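Local coordinates for single-stranded DNA-binding protein WHY3, chloroplastic (Arabidopsis thaliana, PDB 4KOQ), which binds single-stranded DNA in chloroplasts and nucleus, keeps the plastid genome stable by preventing illegitimate recombination, and represses transcription of the kinesin gene KP1, at residues Leu49-Ala54 with Lys105-Glu110; Asp92-Lys97 with Gly101-Val106. All blocks are in the same frame, centred on the assembly; numbering follows the deposited sequence.

In the fold
Both interactions fall within the Whirly domain and share strand 103-111, second in the four-stranded antiparallel sheet that begins with 87-91. Interaction 1 joins this strand to strand 39-56 of the other four-stranded sheet, about 10 Å from the centre of the chain. Interaction 2 lies about 17 Å from that centre, where the loop that follows strand 87-91 leads back into 103-111, its antiparallel neighbour. Along the chain, 49-54 comes first, then 92-97, and their partners, 105-110 and 101-106, overlap. The contact centres are about 16 Å apart, so one strand passes from a surface turn into the core between the sheets. Lys105 and Val106 belong to both ranges; Lys105 touches Pro93 in interaction 2 and binds the phosphate.

Interaction 1: Leu49-Ala54 with Lys105-Glu110; sequences LQFAPA and KVLKVE. With PO4 (phosphate ion), chain B.
Leu49 and Phe51 meet Leu107 in a buried, wholly apolar contact between the two antiparallel sheets of the Whirly domain, strand 39-56 facing strand 103-111. The backbones stay well separated: the nearest CA atoms, those of Leu49 and Leu107, are 10.0 Å apart, and only 93 Å² is buried, so side-chain ends do all the bridging. Leu107 divides its two methyls between the partners. Its CD2 lies 3.9 Å from Leu49 CD1, while its CD1 lies 3.7 Å from Phe51 CZ and approaches that ring obliquely. The Leu107 side chain crosses both partners at about a right angle. With CG swung anti to its own N (chi1 177°), Leu107 carries this methyl fork toward strand 39-56. Phe68 and Leu70 of strand 59-70 and Phe89 of strand 87-91 also touch Leu107, and Phe51 rests on Leu122. Leu107 faces the other sheet, while on the opposite side of its strand Lys108 NZ forms a salt bridge with Glu110 OE2 at 2.9 Å, meeting that oxygen from above the carboxylate plane. With no polar group in the contact between the sheets, it probably rests on dispersion and the exclusion of water.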
ATOM      1  N   LEU A  49      12.937 -12.653  13.196  1.00 18.57           N
ATOM      2  CA  LEU A  49      12.688 -13.959  12.615  1.00 18.82           C
ATOM      3  C   LEU A  49      13.168 -15.044  13.564  1.00 22.48           C
ATOM      4  O   LEU A  49      14.299 -14.984  14.015  1.00 23.57           O
ATOM      5  CB  LEU A  49      13.504 -14.127  11.342  1.00 17.33           C
ATOM      6  CG  LEU A  49      13.490 -13.050  10.259  1.00 31.92           C
ATOM      7  CD1 LEU A  49      13.976 -13.634   8.932  1.00 30.31           C
ATOM      8  CD2 LEU A  49      12.175 -12.443  10.081  1.00 27.45           C
ATOM      9  N   GLN A  50      12.311 -16.023  13.842  1.00 20.48           N
ATOM     10  CA  GLN A  50      12.663 -17.157  14.703  1.00 21.06           C
ATOM     11  C   GLN A  50      12.483 -18.440  13.935  1.00 20.59           C
ATOM     12  O   GLN A  50      11.398 -18.708  13.440  1.00 20.56           O
ATOM     13  CB  GLN A  50      11.772 -17.154  15.943  1.00 25.49           C
ATOM     14  CG  GLN A  50      11.792 -15.791  16.665  1.00 28.85           C
ATOM     15  CD  GLN A  50      11.139 -15.837  18.058  1.00 42.44           C
ATOM     16  OE1 GLN A  50      11.426 -16.718  18.877  1.00 46.20           O
ATOM     17  NE2 GLN A  50      10.268 -14.890  18.319  1.00 43.44           N
ATOM     18  N   PHE A  51      13.550 -19.230  13.820  1.00 19.57           N
ATOM     19  CA  PHE A  51      13.521 -20.470  13.044  1.00 18.22           C
ATOM     20  C   PHE A  51      13.648 -21.615  14.039  1.00 23.91           C
ATOM     21  O   PHE A  51      14.489 -21.542  14.953  1.00 22.74           O
ATOM     22  CB  PHE A  51      14.722 -20.582  12.091  1.00 23.95           C
ATOM     23  CG  PHE A  51      14.756 -19.564  10.940  1.00 17.57           C
ATOM     24  CD1 PHE A  51      15.118 -18.242  11.154  1.00 18.78           C
ATOM     25  CD2 PHE A  51      14.505 -19.986   9.638  1.00 24.75           C
ATOM     26  CE1 PHE A  51      15.173 -17.352  10.105  1.00 23.05           C
ATOM     27  CE2 PHE A  51      14.577 -19.103   8.587  1.00 22.41           C
ATOM     28  CZ  PHE A  51      14.913 -17.788   8.824  1.00 16.13           C
ATOM     29  N   ALA A  52      12.850 -22.652  13.853  1.00 25.02           N
ATOM     30  CA  ALA A  52      12.966 -23.854  14.706  1.00 27.03           C
ATOM     31  C   ALA A  52      12.868 -25.126  13.899  1.00 22.81           C
ATOM     32  O   ALA A  52      12.022 -25.256  13.001  1.00 25.03           O
ATOM     33  CB  ALA A  52      11.880 -23.828  15.759  1.00 30.96           C
ATOM     34  N   PRO A  53      13.722 -26.125  14.230  1.00 26.10           N
ATOM     35  CA  PRO A  53      13.724 -27.393  13.510  1.00 28.22           C
ATOM     36  C   PRO A  53      12.556 -28.263  13.991  1.00 25.79           C
ATOM     37  O   PRO A  53      12.136 -28.087  15.136  1.00 29.37           O
ATOM     38  CB  PRO A  53      15.082 -28.018  13.899  1.00 31.10           C
ATOM     39  CG  PRO A  53      15.375 -27.467  15.266  1.00 28.39           C
ATOM     40  CD  PRO A  53      14.761 -26.062  15.272  1.00 27.48           C
ATOM     41  N   ALA A  54      12.037 -29.141  13.147  1.00 26.38           N
ATOM     42  CA  ALA A  54      10.929 -30.005  13.575  1.00 29.20           C
ATOM     43  C   ALA A  54      11.444 -30.929  14.699  1.00 35.96           C
ATOM     44  O   ALA A  54      12.603 -31.280  14.702  1.00 32.57           O
ATOM     45  CB  ALA A  54      10.377 -30.807  12.405  1.00 29.11           C
ATOM     46  N   LYS A 105      26.036 -14.889  12.154  1.00 27.67           N
ATOM     47  CA  LYS A 105      24.713 -15.354  11.729  1.00 24.12           C
ATOM     48  C   LYS A 105      24.538 -14.902  10.312  1.00 19.63           C
ATOM     49  O   LYS A 105      24.733 -13.736  10.000  1.00 26.45           O
ATOM     50  CB  LYS A 105      23.616 -14.759  12.578  1.00 25.61           C
ATOM     51  CG  LYS A 105      23.661 -15.152  14.048  1.00 32.18           C
ATOM     52  CD  LYS A 105      22.428 -14.587  14.769  1.00 34.61           C
ATOM     53  CE  LYS A 105      22.288 -15.134  16.164  1.00 40.11           C
ATOM     54  NZ  LYS A 105      21.073 -14.615  16.790  1.00 32.44           N
ATOM     55  N   VAL A 106      24.163 -15.848   9.460  1.00 21.56           N
ATOM     56  CA  VAL A 106      23.981 -15.587   8.076  1.00 20.15           C
ATOM     57  C   VAL A 106      22.596 -16.024   7.662  1.00 22.53           C
ATOM     58  O   VAL A 106      22.236 -17.204   7.812  1.00 21.74           O
ATOM     59  CB  VAL A 106      24.978 -16.386   7.223  1.00 25.81           C
ATOM     60  CG1 VAL A 106      24.832 -15.974   5.764  1.00 25.04           C
ATOM     61  CG2 VAL A 106      26.401 -16.133   7.707  1.00 34.48           C
ATOM     62  N   LEU A 107      21.835 -15.084   7.110  1.00 20.99           N
ATOM     63  CA  LEU A 107      20.517 -15.416   6.560  1.00 20.79           C
ATOM     64  C   LEU A 107      20.655 -15.355   5.059  1.00 24.28           C
ATOM     65  O   LEU A 107      21.119 -14.367   4.530  1.00 21.21           O
ATOM     66  CB  LEU A 107      19.460 -14.409   6.986  1.00 20.24           C
ATOM     67  CG  LEU A 107      18.085 -14.672   6.370  1.00 22.77           C
ATOM     68  CD1 LEU A 107      17.485 -15.954   6.911  1.00 28.57           C
ATOM     69  CD2 LEU A 107      17.135 -13.531   6.599  1.00 26.99           C
ATOM     70  N   LYS A 108      20.304 -16.433   4.377  1.00 21.57           N
ATOM     71  CA  LYS A 108      20.301 -16.436   2.926  1.00 21.85           C
ATOM     72  C   LYS A 108      18.909 -16.743   2.397  1.00 22.51           C
ATOM     73  O   LYS A 108      18.205 -17.607   2.928  1.00 19.62           O
ATOM     74  CB  LYS A 108      21.289 -17.465   2.354  1.00 24.82           C
ATOM     75  CG  LYS A 108      21.490 -17.316   0.884  1.00 26.65           C
ATOM     76  CD  LYS A 108      22.611 -18.161   0.310  1.00 31.09           C
ATOM     77  CE  LYS A 108      22.908 -17.717  -1.108  1.00 39.12           C
ATOM     78  NZ  LYS A 108      23.548 -18.808  -1.879  1.00 35.63           N
ATOM     79  N   VAL A 109      18.513 -16.012   1.360  1.00 18.09           N
ATOM     80  CA  VAL A 109      17.259 -16.218   0.685  1.00 17.45           C
ATOM     81  C   VAL A 109      17.471 -16.456  -0.802  1.00 21.38           C
ATOM     82  O   VAL A 109      18.032 -15.603  -1.509  1.00 23.36           O
ATOM     83  CB  VAL A 109      16.261 -15.030   0.889  1.00 20.84           C
ATOM     84  CG1 VAL A 109      14.990 -15.331   0.155  1.00 23.19           C
ATOM     85  CG2 VAL A 109      15.956 -14.834   2.353  1.00 23.59           C
ATOM     86  N   GLU A 110      17.006 -17.611  -1.267  1.00 21.46           N
ATOM     87  CA  GLU A 110      17.295 -18.098  -2.600  1.00 22.55           C
ATOM     88  C   GLU A 110      16.031 -18.476  -3.329  1.00 25.17           C
ATOM     89  O   GLU A 110      15.054 -18.887  -2.721  1.00 24.97           O
ATOM     90  CB  GLU A 110      18.146 -19.365  -2.516  1.00 31.65           C
ATOM     91  CG  GLU A 110      19.568 -19.172  -2.131  1.00 32.98           C
ATOM     92  CD  GLU A 110      20.262 -20.511  -1.894  1.00 45.72           C
ATOM     93  OE1 GLU A 110      19.629 -21.403  -1.288  1.00 39.36           O
ATOM     94  OE2 GLU A 110      21.428 -20.669  -2.309  1.00 43.06           O
TER
HETATM   95  P   PO4 B 301      20.662 -10.801  15.128  0.60 45.32           P
HETATM   96  O1  PO4 B 301      19.916 -12.040  15.524  0.60 45.46           O
HETATM   97  O2  PO4 B 301      22.131 -10.947  15.444  0.60 45.11           O
HETATM   98  O3  PO4 B 301      20.551 -10.508  13.671  0.60 21.01           O
HETATM   99  O4  PO4 B 301      20.060  -9.624  15.870  0.60 51.17           O

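Interaction 2: Asp92-Lys97 with Gly101-Val106; sequences DPFKGK and GKVRKV. With PO4 (phosphate ion), chain B.
The carboxylate of Asp92 reaches Gly101 across the mouth of the loop, gripping backbone N-H groups with both oxygens. OD2 accepts from Gly101 N at 2.8 Å, on the syn side but 26° out of the carboxylate plane. OD1 accepts from Phe94 N, also at 2.8 Å, from above that plane, which makes an Asx turn within the type I beta turn Asp92-Lys95. Having CG anti to the backbone N (chi1 179°) lets one carboxylate serve both ends of the loop. A water 3.1 Å from Asp92 OD1 can donate to it and accepts from Val103 N. Replacing this aspartate with an alanine removes both acceptor oxygens and would probably leave the N-H groups of Gly101 and Phe94 without their mate, loosening the turn's hold on the other end of the loop.

Apolar contacts lie beside these bonds. Val103 spreads its methyls over two partners: CG2 meets the edge of the Phe94 ring near its plane, 3.9 Å from CE2, and CG1 lies 4.1 Å from Pro93 CG. The proline sits beneath one face of the Phe94 ring, its CB offset toward the rim, and its CD is 3.3 Å from Val103 O. Farther along, Lys105 CE passes 4.1 Å from Pro93 CG before its extended chain brings NZ to phosphate O1 at 3.1 Å. That ammonium also donates to Val67 O, and His91 and Ser69 complete the grip on the ion, probably taken from the crystallisation liquor. The Asp92 carboxylate bonds, alongside Lys95 N to Asp92 O, thus help hold the loop between antiparallel strands 87-91 and 103-111, while the Val103-Pro93-Phe94 patch settles it against the strand start.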
ATOM      1  N   ASP A  92      27.015  -9.999  13.051  1.00 31.23           N
ATOM      2  CA  ASP A  92      27.750 -10.352  14.258  1.00 29.98           C
ATOM      3  C   ASP A  92      26.979  -9.830  15.461  1.00 32.55           C
ATOM      4  O   ASP A  92      26.894  -8.626  15.658  1.00 35.22           O
ATOM      5  CB  ASP A  92      29.139  -9.720  14.232  1.00 38.41           C
ATOM      6  CG  ASP A  92      29.955 -10.035  15.486  1.00 42.61           C
ATOM      7  OD1 ASP A  92      29.381 -10.505  16.490  1.00 39.97           O
ATOM      8  OD2 ASP A  92      31.181  -9.797  15.460  1.00 41.14           O
ATOM      9  N   PRO A  93      26.414 -10.733  16.269  1.00 30.91           N
ATOM     10  CA  PRO A  93      25.533 -10.379  17.393  1.00 38.91           C
ATOM     11  C   PRO A  93      26.278  -9.726  18.555  1.00 53.69           C
ATOM     12  O   PRO A  93      25.647  -9.174  19.453  1.00 52.45           O
ATOM     13  CB  PRO A  93      24.988 -11.720  17.868  1.00 42.04           C
ATOM     14  CG  PRO A  93      25.465 -12.733  16.931  1.00 43.80           C
ATOM     15  CD  PRO A  93      26.569 -12.185  16.128  1.00 35.57           C
ATOM     16  N   PHE A  94      27.603  -9.805  18.543  1.00 52.21           N
ATOM     17  CA  PHE A  94      28.394  -9.241  19.626  1.00 54.86           C
ATOM     18  C   PHE A  94      29.345  -8.206  19.064  1.00 56.05           C
ATOM     19  O   PHE A  94      30.423  -7.999  19.616  1.00 62.54           O
ATOM     20  CB  PHE A  94      29.185 -10.335  20.360  1.00 48.34           C
ATOM     21  CG  PHE A  94      28.349 -11.479  20.850  1.00 49.95           C
ATOM     22  CD1 PHE A  94      27.509 -11.329  21.941  1.00 57.89           C
ATOM     23  CD2 PHE A  94      28.415 -12.714  20.228  1.00 49.00           C
ATOM     24  CE1 PHE A  94      26.735 -12.394  22.395  1.00 61.58           C
ATOM     25  CE2 PHE A  94      27.646 -13.784  20.668  1.00 51.79           C
ATOM     26  CZ  PHE A  94      26.809 -13.627  21.755  1.00 61.50           C
ATOM     27  N   LYS A  95      28.965  -7.557  17.965  1.00 54.52           N
ATOM     28  CA  LYS A  95      29.785  -6.461  17.453  1.00 59.71           C
ATOM     29  C   LYS A  95      29.913  -5.429  18.552  1.00 64.53           C
ATOM     30  O   LYS A  95      28.938  -5.139  19.251  1.00 60.38           O
ATOM     31  CB  LYS A  95      29.192  -5.827  16.195  1.00 60.62           C
ATOM     32  CG  LYS A  95      29.802  -6.358  14.912  1.00 61.72           C
ATOM     33  CD  LYS A  95      31.003  -5.551  14.469  1.00 68.02           C
ATOM     34  CE  LYS A  95      30.607  -4.200  13.875  1.00 73.72           C
ATOM     35  NZ  LYS A  95      29.890  -4.324  12.571  1.00 74.49           N
ATOM     36  N   GLY A  96      31.123  -4.898  18.710  1.00 72.97           N
ATOM     37  CA  GLY A  96      31.434  -4.010  19.812  1.00 71.35           C
ATOM     38  C   GLY A  96      31.949  -4.825  20.976  1.00 72.45           C
ATOM     39  O   GLY A  96      33.143  -4.821  21.263  1.00 78.32           O
ATOM     40  N   LYS A  97      31.037  -5.547  21.618  1.00 76.99           N
ATOM     41  CA  LYS A  97      31.354  -6.372  22.781  1.00 76.47           C
ATOM     42  C   LYS A  97      32.535  -7.324  22.599  1.00 76.15           C
ATOM     43  O   LYS A  97      32.842  -7.757  21.488  1.00 71.94           O
ATOM     44  CB  LYS A  97      30.185  -7.307  23.109  1.00 70.60           C
ATOM     45  CG  LYS A  97      28.958  -6.611  23.698  1.00 76.55           C
ATOM     46  CD  LYS A  97      27.874  -6.372  22.657  1.00 77.06           C
ATOM     47  CE  LYS A  97      26.540  -6.011  23.302  1.00 81.88           C
ATOM     48  NZ  LYS A  97      25.412  -6.106  22.328  1.00 77.37           N
ATOM     49  N   GLY A 101      33.309 -11.126  16.656  1.00 45.60           N
ATOM     50  CA  GLY A 101      34.036 -11.996  15.758  1.00 41.77           C
ATOM     51  C   GLY A 101      33.943 -13.472  16.065  1.00 37.91           C
ATOM     52  O   GLY A 101      34.445 -14.290  15.298  1.00 52.45           O
ATOM     53  N   LYS A 102      33.309 -13.838  17.172  1.00 37.06           N
ATOM     54  CA  LYS A 102      33.271 -15.242  17.560  1.00 37.41           C
ATOM     55  C   LYS A 102      32.044 -15.986  17.008  1.00 44.13           C
ATOM     56  O   LYS A 102      32.079 -17.206  16.840  1.00 43.24           O
ATOM     57  CB  LYS A 102      33.314 -15.371  19.069  1.00 48.34           C
ATOM     58  CG  LYS A 102      34.671 -14.975  19.656  1.00 44.75           C
ATOM     59  CD  LYS A 102      34.641 -15.063  21.156  1.00 47.80           C
ATOM     60  CE  LYS A 102      35.908 -14.464  21.780  1.00 47.62           C
ATOM     61  NZ  LYS A 102      35.844 -14.579  23.258  1.00 55.65           N
ATOM     62  N   VAL A 103      30.975 -15.240  16.731  1.00 36.82           N
ATOM     63  CA  VAL A 103      29.730 -15.826  16.224  1.00 38.06           C
ATOM     64  C   VAL A 103      29.258 -15.053  15.008  1.00 34.27           C
ATOM     65  O   VAL A 103      29.243 -13.817  15.005  1.00 34.49           O
ATOM     66  CB  VAL A 103      28.647 -15.831  17.300  1.00 41.01           C
ATOM     67  CG1 VAL A 103      27.305 -16.370  16.746  1.00 40.73           C
ATOM     68  CG2 VAL A 103      29.103 -16.670  18.474  1.00 40.51           C
ATOM     69  N   ARG A 104      28.897 -15.784  13.956  1.00 33.02           N
ATOM     70  CA  ARG A 104      28.372 -15.163  12.754  1.00 32.00           C
ATOM     71  C   ARG A 104      26.998 -15.746  12.456  1.00 27.16           C
ATOM     72  O   ARG A 104      26.835 -16.946  12.480  1.00 27.45           O
ATOM     73  CB  ARG A 104      29.317 -15.456  11.600  1.00 37.28           C
ATOM     74  CG  ARG A 104      29.016 -14.745  10.307  1.00 39.42           C
ATOM     75  CD  ARG A 104      30.269 -14.666   9.419  1.00 55.34           C
ATOM     76  NE  ARG A 104      30.138 -15.410   8.165  1.00 62.57           N
ATOM     77  CZ  ARG A 104      30.647 -16.620   7.926  1.00 64.41           C
ATOM     78  NH1 ARG A 104      31.348 -17.265   8.853  1.00 72.62           N
ATOM     79  NH2 ARG A 104      30.456 -17.192   6.745  1.00 60.10           N
ATOM     80  N   LYS A 105      26.036 -14.889  12.154  1.00 27.67           N
ATOM     81  CA  LYS A 105      24.713 -15.354  11.729  1.00 24.12           C
ATOM     82  C   LYS A 105      24.538 -14.902  10.312  1.00 19.63           C
ATOM     83  O   LYS A 105      24.733 -13.736  10.000  1.00 26.45           O
ATOM     84  CB  LYS A 105      23.616 -14.759  12.578  1.00 25.61           C
ATOM     85  CG  LYS A 105      23.661 -15.152  14.048  1.00 32.18           C
ATOM     86  CD  LYS A 105      22.428 -14.587  14.769  1.00 34.61           C
ATOM     87  CE  LYS A 105      22.288 -15.134  16.164  1.00 40.11           C
ATOM     88  NZ  LYS A 105      21.073 -14.615  16.790  1.00 32.44           N
ATOM     89  N   VAL A 106      24.163 -15.848   9.460  1.00 21.56           N
ATOM     90  CA  VAL A 106      23.981 -15.587   8.076  1.00 20.15           C
ATOM     91  C   VAL A 106      22.596 -16.024   7.662  1.00 22.53           C
ATOM     92  O   VAL A 106      22.236 -17.204   7.812  1.00 21.74           O
ATOM     93  CB  VAL A 106      24.978 -16.386   7.223  1.00 25.81           C
ATOM     94  CG1 VAL A 106      24.832 -15.974   5.764  1.00 25.04           C
ATOM     95  CG2 VAL A 106      26.401 -16.133   7.707  1.00 34.48           C
TER
HETATM   96  P   PO4 B 301      20.662 -10.801  15.128  0.60 45.32           P
HETATM   97  O1  PO4 B 301      19.916 -12.040  15.524  0.60 45.46           O
HETATM   98  O2  PO4 B 301      22.131 -10.947  15.444  0.60 45.11           O
HETATM   99  O3  PO4 B 301      20.551 -10.508  13.671  0.60 21.01           O
HETATM  100  O4  PO4 B 301      20.060  -9.624  15.870  0.60 51.17           O
HETATM  101  O   HOH W   1      30.632 -12.946  17.836  1.00 42.48           O